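Piwi domain-containing protein (Vanderwaltozyma polyspora, PDB 5THE) forms the C-terminal lobe of a budding yeast Argonaute, probably binding RNA and taking part in target cleavage through its RNase H-like Piwi domain. Local coordinates at residues A[267-273]-A[284-290]; A[280-285]-A[303-309]; A[311-316]-A[341-347]; A[435-439]-A[468-473]. All coordinates share one frame; numbering follows the deposited sequence.

Interaction 1. Residues A[267-273]-A[284-290]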
loop_
_atom_site.group_PDB
_atom_site.type_symbol
_atom_site.label_atom_id
_atom_site.label_comp_id
_atom_site.label_asym_id
_atom_site.label_seq_id
_atom_site.Cartn_x
_atom_site.Cartn_y
_atom_site.Cartn_z
ATOM N N LEU A 267 -3.875 11.809 -10.744
ATOM C CA LEU A 267 -2.704 11.029 -10.374
ATOM C C LEU A 267 -2.577 11.080 -8.857
ATOM O O LEU A 267 -2.338 12.148 -8.283
ATOM C CB LEU A 267 -1.459 11.581 -11.057
ATOM C CG LEU A 267 -0.142 11.002 -10.532
ATOM C CD1 LEU A 267 -0.094 9.514 -10.818
ATOM C CD2 LEU A 267 1.053 11.706 -11.140
ATOM N N VAL A 268 -2.785 9.943 -8.201
ATOM C CA VAL A 268 -2.735 9.864 -6.745
ATOM C C VAL A 268 -1.385 9.281 -6.370
ATOM O O VAL A 268 -1.022 8.199 -6.845
ATOM C CB VAL A 268 -3.887 9.016 -6.175
ATOM C CG1 VAL A 268 -3.763 8.913 -4.663
ATOM C CG2 VAL A 268 -5.254 9.614 -6.565
ATOM N N LEU A 269 -0.644 10.000 -5.525
ATOM C CA LEU A 269 0.697 9.622 -5.112
ATOM C C LEU A 269 0.739 9.351 -3.617
ATOM O O LEU A 269 0.039 9.999 -2.835
ATOM C CB LEU A 269 1.710 10.725 -5.412
ATOM C CG LEU A 269 1.823 11.271 -6.833
ATOM C CD1 LEU A 269 2.636 12.541 -6.744
ATOM C CD2 LEU A 269 2.506 10.235 -7.723
ATOM N N GLY A 270 1.600 8.428 -3.229
ATOM C CA GLY A 270 1.909 8.215 -1.826
ATOM C C GLY A 270 3.409 8.169 -1.624
ATOM O O GLY A 270 4.131 7.550 -2.402
ATOM N N SER A 271 3.874 8.848 -0.581
ATOM C CA SER A 271 5.284 8.805 -0.241
ATOM C C SER A 271 5.469 8.536 1.245
ATOM O O SER A 271 4.599 8.825 2.068
ATOM C CB SER A 271 6.012 10.096 -0.632
ATOM O OG SER A 271 5.521 11.194 0.090
ATOM N N ASP A 272 6.615 7.952 1.567
ATOM C CA ASP A 272 6.992 7.650 2.939
ATOM C C ASP A 272 8.510 7.749 3.011
ATOM O O ASP A 272 9.209 7.642 2.000
ATOM C CB ASP A 272 6.489 6.253 3.383
ATOM C CG ASP A 272 6.777 5.943 4.849
ATOM O OD1 ASP A 272 6.505 6.787 5.721
ATOM O OD2 ASP A 272 7.223 4.817 5.140
ATOM N N VAL A 273 9.001 7.980 4.217
ATOM C CA VAL A 273 10.421 7.916 4.526
ATOM C C VAL A 273 10.589 7.012 5.732
ATOM O O VAL A 273 9.812 7.094 6.689
ATOM C CB VAL A 273 11.016 9.308 4.818
ATOM C CG1 VAL A 273 12.533 9.224 4.965
ATOM C CG2 VAL A 273 10.660 10.258 3.722
ATOM N N ILE A 284 15.521 6.207 3.749
ATOM C CA ILE A 284 14.989 5.680 2.497
ATOM C C ILE A 284 13.626 6.311 2.265
ATOM O O ILE A 284 12.791 6.327 3.172
ATOM C CB ILE A 284 14.877 4.143 2.530
ATOM C CG1 ILE A 284 16.250 3.528 2.747
ATOM C CG2 ILE A 284 14.233 3.611 1.235
ATOM C CD1 ILE A 284 16.268 2.016 2.856
ATOM N N ALA A 285 13.409 6.833 1.058
ATOM C CA ALA A 285 12.136 7.413 0.659
ATOM C C ALA A 285 11.541 6.595 -0.477
ATOM O O ALA A 285 12.271 6.000 -1.273
ATOM C CB ALA A 285 12.287 8.881 0.206
ATOM N N SER A 286 10.213 6.566 -0.538
ATOM C CA SER A 286 9.502 5.882 -1.602
ATOM C C SER A 286 8.398 6.791 -2.125
ATOM O O SER A 286 7.937 7.701 -1.439
ATOM C CB SER A 286 8.916 4.548 -1.126
ATOM O OG SER A 286 7.883 4.787 -0.192
ATOM N N LEU A 287 8.007 6.559 -3.372
ATOM C CA LEU A 287 6.927 7.302 -4.003
ATOM C C LEU A 287 6.180 6.327 -4.896
ATOM O O LEU A 287 6.765 5.797 -5.842
ATOM C CB LEU A 287 7.456 8.487 -4.826
ATOM C CG LEU A 287 6.358 9.286 -5.531
ATOM C CD1 LEU A 287 5.501 10.027 -4.503
ATOM C CD2 LEU A 287 6.910 10.255 -6.616
ATOM N N VAL A 288 4.904 6.073 -4.585
ATOM C CA VAL A 288 4.059 5.219 -5.408
ATOM C C VAL A 288 3.042 6.108 -6.095
ATOM O O VAL A 288 2.742 7.217 -5.643
ATOM C CB VAL A 288 3.347 4.108 -4.604
ATOM C CG1 VAL A 288 4.365 3.198 -3.898
ATOM C CG2 VAL A 288 2.382 4.720 -3.593
ATOM N N GLY A 289 2.504 5.611 -7.205
ATOM C CA GLY A 289 1.514 6.377 -7.934
ATOM C C GLY A 289 0.509 5.527 -8.680
ATOM O O GLY A 289 0.836 4.445 -9.173
ATOM N N SER A 290 -0.730 6.014 -8.752
ATOM C CA SER A 290 -1.759 5.367 -9.543
ATOM C C SER A 290 -1.514 5.627 -11.024
ATOM O O SER A 290 -0.702 6.476 -11.402
ATOM C CB SER A 290 -3.131 5.888 -9.143
ATOM O OG SER A 290 -3.226 7.270 -9.452
#

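Interaction 2. Residues A[280-285]-A[303-309]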
loop_
_atom_site.group_PDB
_atom_site.type_symbol
_atom_site.label_atom_id
_atom_site.label_comp_id
_atom_site.label_asym_id
_atom_site.label_seq_id
_atom_site.Cartn_x
_atom_site.Cartn_y
_atom_site.Cartn_z
ATOM N N ASP A 280 23.084 4.382 11.835
ATOM C CA ASP A 280 23.738 5.560 11.270
ATOM C C ASP A 280 23.620 5.650 9.754
ATOM O O ASP A 280 24.362 6.405 9.119
ATOM C CB ASP A 280 25.212 5.620 11.687
ATOM C CG ASP A 280 25.385 5.671 13.193
ATOM O OD1 ASP A 280 24.536 6.287 13.874
ATOM O OD2 ASP A 280 26.365 5.086 13.693
ATOM N N GLN A 281 22.694 4.922 9.141
ATOM C CA GLN A 281 22.608 4.918 7.689
ATOM C C GLN A 281 21.576 5.930 7.201
ATOM O O GLN A 281 20.698 6.376 7.946
ATOM C CB GLN A 281 22.287 3.515 7.172
ATOM C CG GLN A 281 23.418 2.534 7.443
ATOM C CD GLN A 281 24.765 3.093 7.005
ATOM O OE1 GLN A 281 24.980 3.383 5.822
ATOM N NE2 GLN A 281 25.667 3.267 7.960
ATOM N N ASN A 282 21.734 6.323 5.938
ATOM C CA ASN A 282 20.842 7.289 5.317
ATOM C C ASN A 282 19.417 6.757 5.308
ATOM O O ASN A 282 19.176 5.548 5.294
ATOM C CB ASN A 282 21.287 7.596 3.884
ATOM C CG ASN A 282 22.559 8.434 3.819
ATOM O OD1 ASN A 282 23.192 8.714 4.837
ATOM N ND2 ASN A 282 22.932 8.840 2.607
ATOM N N SER A 283 18.468 7.676 5.315
ATOM C CA SER A 283 17.072 7.295 5.260
ATOM C C SER A 283 16.687 6.843 3.843
ATOM O O SER A 283 17.412 7.054 2.863
ATOM C CB SER A 283 16.209 8.463 5.733
ATOM O OG SER A 283 16.575 8.805 7.051
ATOM N N ILE A 284 15.521 6.207 3.749
ATOM C CA ILE A 284 14.989 5.680 2.497
ATOM C C ILE A 284 13.626 6.311 2.265
ATOM O O ILE A 284 12.791 6.327 3.172
ATOM C CB ILE A 284 14.877 4.143 2.530
ATOM C CG1 ILE A 284 16.250 3.528 2.747
ATOM C CG2 ILE A 284 14.233 3.611 1.235
ATOM C CD1 ILE A 284 16.268 2.016 2.856
ATOM N N ALA A 285 13.409 6.833 1.058
ATOM C CA ALA A 285 12.136 7.413 0.659
ATOM C C ALA A 285 11.541 6.595 -0.477
ATOM O O ALA A 285 12.271 6.000 -1.273
ATOM C CB ALA A 285 12.287 8.881 0.206
ATOM N N MET A 303 14.366 5.622 -3.252
ATOM C CA MET A 303 15.733 6.105 -3.363
ATOM C C MET A 303 16.309 6.274 -1.967
ATOM O O MET A 303 15.579 6.416 -0.980
ATOM C CB MET A 303 15.812 7.428 -4.131
ATOM C CG MET A 303 15.061 8.547 -3.448
ATOM S SD MET A 303 15.128 10.034 -4.452
ATOM C CE MET A 303 14.164 11.129 -3.462
ATOM N N LEU A 304 17.632 6.229 -1.898
ATOM C CA LEU A 304 18.338 6.496 -0.657
ATOM C C LEU A 304 18.398 8.001 -0.446
ATOM O O LEU A 304 18.728 8.742 -1.374
ATOM C CB LEU A 304 19.748 5.909 -0.718
ATOM C CG LEU A 304 20.467 5.811 0.622
ATOM C CD1 LEU A 304 19.745 4.832 1.537
ATOM C CD2 LEU A 304 21.911 5.388 0.411
ATOM N N GLN A 305 18.059 8.456 0.758
ATOM C CA GLN A 305 18.165 9.876 1.069
ATOM C C GLN A 305 19.632 10.284 1.184
ATOM O O GLN A 305 20.545 9.454 1.164
ATOM C CB GLN A 305 17.435 10.201 2.367
ATOM C CG GLN A 305 15.927 10.057 2.291
ATOM C CD GLN A 305 15.261 11.359 1.912
ATOM O OE1 GLN A 305 15.189 11.716 0.732
ATOM N NE2 GLN A 305 14.779 12.088 2.912
ATOM N N ASP A 306 19.850 11.591 1.372
ATOM C CA ASP A 306 21.190 12.166 1.382
ATOM C C ASP A 306 21.924 11.980 2.702
ATOM O O ASP A 306 23.155 12.017 2.710
ATOM C CB ASP A 306 21.115 13.659 1.055
ATOM C CG ASP A 306 20.824 13.916 -0.408
ATOM O OD1 ASP A 306 21.198 13.069 -1.240
ATOM O OD2 ASP A 306 20.227 14.965 -0.729
ATOM N N GLY A 307 21.209 11.788 3.810
ATOM C CA GLY A 307 21.835 11.658 5.105
ATOM C C GLY A 307 20.968 10.894 6.083
ATOM O O GLY A 307 19.820 10.538 5.786
ATOM N N PRO A 308 21.501 10.631 7.274
ATOM C CA PRO A 308 20.749 9.871 8.277
ATOM C C PRO A 308 19.684 10.718 8.952
ATOM O O PRO A 308 19.846 11.925 9.147
ATOM C CB PRO A 308 21.830 9.455 9.283
ATOM C CG PRO A 308 22.836 10.552 9.196
ATOM C CD PRO A 308 22.842 11.008 7.756
ATOM N N GLY A 309 18.587 10.058 9.322
ATOM C CA GLY A 309 17.471 10.758 9.939
ATOM C C GLY A 309 16.938 11.916 9.121
ATOM O O GLY A 309 16.425 12.889 9.690
HETATM O O HOH W 1 18.271 7.380 8.512
#

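Interaction 3. Residues A[311-316]-A[341-347]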
loop_
_atom_site.group_PDB
_atom_site.type_symbol
_atom_site.label_atom_id
_atom_site.label_comp_id
_atom_site.label_asym_id
_atom_site.label_seq_id
_atom_site.Cartn_x
_atom_site.Cartn_y
_atom_site.Cartn_z
ATOM N N GLU A 311 14.272 13.607 7.142
ATOM C CA GLU A 311 12.827 13.460 6.990
ATOM C C GLU A 311 12.292 14.040 5.688
ATOM O O GLU A 311 11.302 13.524 5.158
ATOM C CB GLU A 311 12.100 14.122 8.161
ATOM C CG GLU A 311 12.537 13.646 9.534
ATOM C CD GLU A 311 11.564 14.063 10.622
ATOM O OE1 GLU A 311 10.550 13.358 10.821
ATOM O OE2 GLU A 311 11.806 15.109 11.264
ATOM N N ILE A 312 12.907 15.092 5.153
ATOM C CA ILE A 312 12.407 15.745 3.946
ATOM C C ILE A 312 12.973 15.031 2.726
ATOM O O ILE A 312 14.187 14.795 2.635
ATOM C CB ILE A 312 12.767 17.241 3.932
ATOM C CG1 ILE A 312 12.167 17.951 5.144
ATOM C CG2 ILE A 312 12.283 17.893 2.658
ATOM C CD1 ILE A 312 10.678 17.754 5.283
ATOM N N ILE A 313 12.089 14.659 1.799
ATOM C CA ILE A 313 12.506 14.011 0.559
ATOM C C ILE A 313 12.930 15.088 -0.428
ATOM O O ILE A 313 12.118 15.557 -1.238
ATOM C CB ILE A 313 11.391 13.144 -0.061
ATOM C CG1 ILE A 313 10.662 12.317 0.998
ATOM C CG2 ILE A 313 11.978 12.254 -1.112
ATOM C CD1 ILE A 313 9.340 11.665 0.486
ATOM N N THR A 314 14.213 15.457 -0.379
ATOM C CA THR A 314 14.707 16.615 -1.120
ATOM C C THR A 314 14.443 16.497 -2.612
ATOM O O THR A 314 14.079 17.480 -3.267
ATOM C CB THR A 314 16.205 16.791 -0.884
ATOM O OG1 THR A 314 16.455 16.848 0.520
ATOM C CG2 THR A 314 16.690 18.080 -1.533
ATOM N N ASN A 315 14.653 15.319 -3.175
ATOM C CA ASN A 315 14.532 15.130 -4.608
ATOM C C ASN A 315 13.364 14.205 -4.936
ATOM O O ASN A 315 13.452 13.362 -5.830
ATOM C CB ASN A 315 15.845 14.610 -5.191
ATOM C CG ASN A 315 16.024 14.978 -6.663
ATOM O OD1 ASN A 315 15.268 15.790 -7.217
ATOM N ND2 ASN A 315 17.030 14.379 -7.303
ATOM N N VAL A 316 12.244 14.371 -4.216
ATOM C CA VAL A 316 11.062 13.552 -4.478
ATOM C C VAL A 316 10.638 13.702 -5.935
ATOM O O VAL A 316 10.227 12.732 -6.584
ATOM C CB VAL A 316 9.925 13.906 -3.491
ATOM C CG1 VAL A 316 9.373 15.340 -3.717
ATOM C CG2 VAL A 316 8.793 12.883 -3.580
ATOM N N TYR A 341 -1.021 14.313 -3.661
ATOM C CA TYR A 341 0.241 13.861 -3.078
ATOM C C TYR A 341 0.060 13.570 -1.587
ATOM O O TYR A 341 -0.036 14.491 -0.767
ATOM C CB TYR A 341 1.318 14.915 -3.318
ATOM C CG TYR A 341 2.642 14.620 -2.666
ATOM C CD1 TYR A 341 3.291 13.414 -2.887
ATOM C CD2 TYR A 341 3.256 15.560 -1.841
ATOM C CE1 TYR A 341 4.521 13.140 -2.285
ATOM C CE2 TYR A 341 4.479 15.303 -1.240
ATOM C CZ TYR A 341 5.112 14.096 -1.473
ATOM O OH TYR A 341 6.332 13.835 -0.891
ATOM N N PHE A 342 0.011 12.287 -1.233
ATOM C CA PHE A 342 -0.140 11.886 0.165
ATOM C C PHE A 342 1.238 11.670 0.760
ATOM O O PHE A 342 2.008 10.853 0.256
ATOM C CB PHE A 342 -0.962 10.609 0.312
ATOM C CG PHE A 342 -2.425 10.824 0.155
ATOM C CD1 PHE A 342 -3.216 11.136 1.254
ATOM C CD2 PHE A 342 -3.014 10.714 -1.084
ATOM C CE1 PHE A 342 -4.576 11.333 1.112
ATOM C CE2 PHE A 342 -4.385 10.909 -1.231
ATOM C CZ PHE A 342 -5.157 11.224 -0.126
ATOM N N ARG A 343 1.543 12.389 1.832
ATOM C CA ARG A 343 2.869 12.332 2.431
ATOM C C ARG A 343 2.773 11.704 3.817
ATOM O O ARG A 343 2.094 12.237 4.699
ATOM C CB ARG A 343 3.487 13.724 2.517
ATOM C CG ARG A 343 4.790 13.741 3.275
ATOM C CD ARG A 343 5.845 12.872 2.630
ATOM N NE ARG A 343 7.144 13.481 2.864
ATOM C CZ ARG A 343 7.919 13.177 3.894
ATOM N NH1 ARG A 343 7.528 12.242 4.748
ATOM N NH2 ARG A 343 9.082 13.791 4.061
ATOM N N ASP A 344 3.458 10.580 4.006
ATOM C CA ASP A 344 3.474 9.885 5.287
ATOM C C ASP A 344 4.868 9.968 5.896
ATOM O O ASP A 344 5.864 10.205 5.206
ATOM C CB ASP A 344 3.068 8.411 5.128
ATOM C CG ASP A 344 2.770 7.753 6.447
ATOM O OD1 ASP A 344 3.039 6.551 6.614
ATOM O OD2 ASP A 344 2.258 8.457 7.338
ATOM N N GLY A 345 4.939 9.721 7.195
ATOM C CA GLY A 345 6.229 9.639 7.839
ATOM C C GLY A 345 6.801 11.027 8.003
ATOM O O GLY A 345 7.928 11.294 7.560
ATOM N N VAL A 346 6.019 11.929 8.607
ATOM C CA VAL A 346 6.389 13.339 8.680
ATOM C C VAL A 346 5.948 13.928 10.016
ATOM O O VAL A 346 4.874 13.604 10.533
ATOM C CB VAL A 346 5.799 14.142 7.500
ATOM C CG1 VAL A 346 4.272 14.128 7.537
ATOM C CG2 VAL A 346 6.341 15.561 7.505
ATOM N N SER A 347 6.795 14.794 10.574
ATOM C CA SER A 347 6.501 15.498 11.811
ATOM C C SER A 347 5.781 16.801 11.499
ATOM O O SER A 347 5.946 17.390 10.428
ATOM C CB SER A 347 7.782 15.795 12.597
ATOM O OG SER A 347 8.643 14.668 12.647
HETATM O O HOH W 2 9.855 11.893 8.960
#

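Interaction 4. Residues A[435-439]-A[468-473]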
loop_
_atom_site.group_PDB
_atom_site.type_symbol
_atom_site.label_atom_id
_atom_site.label_comp_id
_atom_site.label_asym_id
_atom_site.label_seq_id
_atom_site.Cartn_x
_atom_site.Cartn_y
_atom_site.Cartn_z
ATOM N N PHE A 435 -5.578 23.207 8.117
ATOM C CA PHE A 435 -6.577 22.406 7.420
ATOM C C PHE A 435 -6.359 20.940 7.795
ATOM O O PHE A 435 -5.815 20.148 7.031
ATOM C CB PHE A 435 -6.448 22.658 5.906
ATOM C CG PHE A 435 -7.637 22.206 5.087
ATOM C CD1 PHE A 435 -8.671 21.491 5.656
ATOM C CD2 PHE A 435 -7.705 22.510 3.733
ATOM C CE1 PHE A 435 -9.744 21.081 4.893
ATOM C CE2 PHE A 435 -8.783 22.107 2.965
ATOM C CZ PHE A 435 -9.798 21.390 3.545
ATOM N N ASP A 436 -6.790 20.572 9.001
ATOM C CA ASP A 436 -6.600 19.204 9.460
ATOM C C ASP A 436 -7.925 18.571 9.882
ATOM O O ASP A 436 -8.928 19.246 10.143
ATOM C CB ASP A 436 -5.563 19.125 10.600
ATOM C CG ASP A 436 -6.079 19.703 11.918
ATOM O OD1 ASP A 436 -6.717 20.772 11.910
ATOM O OD2 ASP A 436 -5.830 19.083 12.971
ATOM N N PHE A 437 -7.923 17.241 9.893
ATOM C CA PHE A 437 -9.096 16.478 10.295
ATOM C C PHE A 437 -8.636 15.076 10.662
ATOM O O PHE A 437 -7.578 14.618 10.228
ATOM C CB PHE A 437 -10.178 16.449 9.201
ATOM C CG PHE A 437 -9.681 16.042 7.849
ATOM C CD1 PHE A 437 -9.566 14.703 7.510
ATOM C CD2 PHE A 437 -9.345 16.999 6.906
ATOM C CE1 PHE A 437 -9.115 14.325 6.265
ATOM C CE2 PHE A 437 -8.888 16.630 5.646
ATOM C CZ PHE A 437 -8.769 15.288 5.326
ATOM N N PHE A 438 -9.422 14.425 11.508
ATOM C CA PHE A 438 -9.210 13.026 11.848
ATOM C C PHE A 438 -10.237 12.187 11.113
ATOM O O PHE A 438 -11.398 12.589 10.986
ATOM C CB PHE A 438 -9.371 12.766 13.349
ATOM C CG PHE A 438 -8.329 13.406 14.213
ATOM C CD1 PHE A 438 -8.459 14.725 14.619
ATOM C CD2 PHE A 438 -7.247 12.663 14.674
ATOM C CE1 PHE A 438 -7.518 15.310 15.439
ATOM C CE2 PHE A 438 -6.297 13.239 15.506
ATOM C CZ PHE A 438 -6.432 14.560 15.892
ATOM N N ILE A 439 -9.822 11.012 10.650
ATOM C CA ILE A 439 -10.776 9.998 10.203
ATOM C C ILE A 439 -10.336 8.663 10.780
ATOM O O ILE A 439 -9.163 8.292 10.690
ATOM C CB ILE A 439 -10.902 9.897 8.671
ATOM C CG1 ILE A 439 -11.209 11.252 8.034
ATOM C CG2 ILE A 439 -12.014 8.941 8.318
ATOM C CD1 ILE A 439 -11.300 11.219 6.484
ATOM N N LEU A 468 -12.135 16.408 0.344
ATOM C CA LEU A 468 -10.914 15.759 0.812
ATOM C C LEU A 468 -11.227 14.626 1.777
ATOM O O LEU A 468 -10.559 13.587 1.757
ATOM C CB LEU A 468 -9.983 16.774 1.475
ATOM C CG LEU A 468 -9.344 17.816 0.560
ATOM C CD1 LEU A 468 -8.315 18.597 1.357
ATOM C CD2 LEU A 468 -8.715 17.161 -0.663
ATOM N N GLN A 469 -12.237 14.804 2.636
ATOM C CA GLN A 469 -12.535 13.748 3.598
ATOM C C GLN A 469 -13.144 12.545 2.910
ATOM O O GLN A 469 -12.907 11.405 3.327
ATOM C CB GLN A 469 -13.455 14.273 4.707
ATOM C CG GLN A 469 -12.718 15.251 5.623
ATOM C CD GLN A 469 -13.633 16.114 6.486
ATOM O OE1 GLN A 469 -14.820 15.887 6.571
ATOM N NE2 GLN A 469 -13.071 17.114 7.110
ATOM N N GLU A 470 -13.911 12.773 1.842
ATOM C CA GLU A 470 -14.492 11.643 1.141
ATOM C C GLU A 470 -13.414 10.856 0.405
ATOM O O GLU A 470 -13.405 9.623 0.439
ATOM C CB GLU A 470 -15.581 12.128 0.176
ATOM C CG GLU A 470 -16.406 10.995 -0.428
ATOM C CD GLU A 470 -17.524 11.476 -1.313
ATOM O OE1 GLU A 470 -17.707 12.703 -1.476
ATOM O OE2 GLU A 470 -18.230 10.603 -1.849
ATOM N N ILE A 471 -12.500 11.568 -0.258
ATOM C CA ILE A 471 -11.369 10.939 -0.938
ATOM C C ILE A 471 -10.529 10.122 0.038
ATOM O O ILE A 471 -10.195 8.958 -0.221
ATOM C CB ILE A 471 -10.514 12.018 -1.619
ATOM C CG1 ILE A 471 -11.164 12.467 -2.911
ATOM C CG2 ILE A 471 -9.081 11.550 -1.827
ATOM C CD1 ILE A 471 -10.251 13.352 -3.633
ATOM N N CYS A 472 -10.118 10.750 1.138
ATOM C CA CYS A 472 -9.301 10.055 2.126
ATOM C C CYS A 472 -10.000 8.802 2.607
ATOM O O CYS A 472 -9.419 7.709 2.602
ATOM C CB CYS A 472 -9.006 10.984 3.295
ATOM S SG CYS A 472 -7.802 12.242 2.842
ATOM N N ASN A 473 -11.269 8.939 2.996
ATOM C CA ASN A 473 -12.013 7.785 3.470
ATOM C C ASN A 473 -12.160 6.743 2.368
ATOM O O ASN A 473 -11.901 5.559 2.596
ATOM C CB ASN A 473 -13.382 8.207 4.003
ATOM C CG ASN A 473 -14.120 7.050 4.644
ATOM O OD1 ASN A 473 -13.587 6.386 5.537
ATOM N ND2 ASN A 473 -15.322 6.769 4.165
#

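Interaction 1. Residues A[267-273]-A[284-290]
L269 and L287 meet on one face of an antiparallel hairpin ladder, in which G270 N and V288 O (2.9 Å) and, in return, V288 N and G270 O (2.7 Å) form a hydrogen-bonded pair. L269 can be followed outward. Its CB touches V288 O at 3.7 Å and L287 CD1 at 4.0 Å. A chi1 of -55° and an extended chi2 (167°) together bring CD2 to 3.7 Å from V288 O and 4.0 Å from G289 CA. Glycine suits that place because the branch of L269 lies where a side chain would begin. G270 plays the matching part on the other face: V288 CG2 lies close to where a side chain would begin on G270, and rests 3.5 Å from G270 O.

At the end of the ladder S290 takes over from the regular strand. Its OG accepts from V268 N at 3.0 Å in a nearly straight bond (169°), while its own N donates to V268 O, so a serine hydroxyl stands in for a strand carbonyl. S286, a small polar residue, instead turns its OG to A495 O.

Strand 339-344 hydrogen-bonds in parallel to the other edge of 267-273. L269 and L287 pack on helix 320-329, and on the other face V268, D272 and S286 pack on helix 490-515. These two strands of the RNase H-like core thus lie between helices.

Interaction 2. Residues A[280-285]-A[303-309]
S283 and Q305 tie together the end of the hairpin that strands 282-289 and 300-305 form in the Piwi domain: Q305 N donates to S283 O at 2.6 Å. One step inward, A285 and M303 form a hydrogen-bonded pair, with A285 N reaching M303 O at 3.0 Å. Between them, I284 CG1 meets L304 CD1 at 3.9 Å, two branched aliphatic chains on one face of the strands. The other way, S283 N bonds G307 O after the chain has turned a corner at D306 and G307.

N282 occupies the inside of that corner. Its amide bridges the bend, ND2 making a weak, bent bond to Q305 O (2.9 Å, 127°) while OD1 rests 3.3 Å from G307 CA. A short amide can reach the bend and offer its N-H to Q305 O, and G307, without a side chain, leaves room for the ring of P308 that follows it. Beyond it, a water joins the two chains: it gives a proton to Q281 O, accepts from G309 N at 2.8 Å, and bonds S283 OG.

A second shell holds the first. S283 OG is also bonded to H275. K531 forms a salt bridge with D306 and a hydrogen bond to L304 O. The bent chain of Q305 (chi2 -92°) carries NE2 to the carbonyls of E310 and I312.

The chemistry changes along the contact, from backbone pairing beside aliphatic groups at A285 to amide, hydroxyl and water bonds at the partly exposed corner. Polar side chains and a water thus supplement the single backbone bond left at the corner.

Interaction 3. Residues A[311-316]-A[341-347]
E311 OE1 is gripped from two directions. S347 OG donates to it at 2.9 Å, on the syn lone pair of the carboxylate, and a water donates to it as well; the same water donates to G345 O and so links the two segments a second time. The setting is the end of strand 339-344 in the RNase H-like sheet of the Piwi domain, where a loop, 311-316, folds over the strand in an inverse gamma turn centred on I313, overlapping a type I turn from I313 to V316.

R343 fills the space between loop and strand. CG is anti to the backbone N (chi1 173°), and the chain then bends, bringing the guanidinium back across its own strand end. NH1 donates to D344 O at 2.7 Å and to G345 O at 3.0 Å; both acceptors lie near the guanidinium plane, though NH1 stands above each carbonyl plane. NH2 donates at the group's edge to E311 O, a bond whose modelled length is doubtfully short, and also forms a salt bridge with E358. Bonds on NH1 and NH2 fix the rotation of the planar group, and I313 CD1 lies over one face, offset toward its rim, 3.7 Å from NE. An arginine suits this place because its planar cation can serve several carbonyls and a carboxylate at once while a methyl lies on its face.

E358 also reaches I313 N and Y341 OH, tying tyrosine, arginine and loop to one acidic residue. Y341 brings its hydroxyl to the aliphatic side of the loop, where OH lies 3.8 Å from V316 CG2 and 4.0 Å from I313 CD1.

Interaction 4. Residues A[435-439]-A[468-473]
The flat ring of F437 is the main bump on the strand, and the aliphatic stem of Q469 lies across it. Q469 CG stands 3.6 Å from the ring centroid and only 8° off the normal, a CH-pi contact over the middle of one face. The glutamine chain runs on, extended beyond CG, past the root of the ring, bringing NE2 to 3.6 Å from F437 CB, its amide plane turned 64° from the ring. Glutamine suits the position because methylenes can lie on an aromatic while the amide end is bonded beyond it, OE1 to R30 and NE2 to D426.

F437 holds its ring with CG between the backbone N and the carbonyl carbon (chi1 51°), and its far rim reaches the helix: CZ fits into the hollow between L468 CB and C472 SG. The sulfur, 4.0 Å from CZ, approaches at the ring edge, near its plane, as a sulfur-aromatic contact.

Here helix 465-475 packs on strand 435-440, within the Piwi domain's strand-and-helix layers; the axes of 435-439 and 468-473 approach to 9.9 Å. Strand 452-459 flanks the strand, and its Y454 meets the ring of F437, while C472 also touches F342 of strand 339-344.

To one side of F437, L468 CD1 lies 3.8 Å from F435 CZ, meeting the ring obliquely. To the other, I439 pushes CD1 into the helix groove, 3.5 Å from Q469 O and 3.9 Å from C472 CB; a slim, branched aliphatic chain fits there, and its CG2 lies 4.1 Å from N473 OD1.

The contacts all lie in the Piwi domain. Interactions 1 and 2 share I284 and A285 on strand 282-289, their centres 16 Å apart. Interaction 3 lies beside interaction 1, centres 9 Å apart: S271 O and D344 N probably bond at 2.9 Å, and V273 CG2 packs on I313 CG1. Q305 NE2 probably bonds I312 O at 2.8 Å, joining interactions 2 and 3. F342 CE1 of interaction 3 touches C472 SG of interaction 4 at 3.8 Å. D272, D344 and D496 place carboxylates near one another, consistent with the acidic cluster of RNase H-like nucleases. From the bound nucleic acid, nearest atoms of interaction 4 lie about 9 Å away and of interaction 3 about 11 Å.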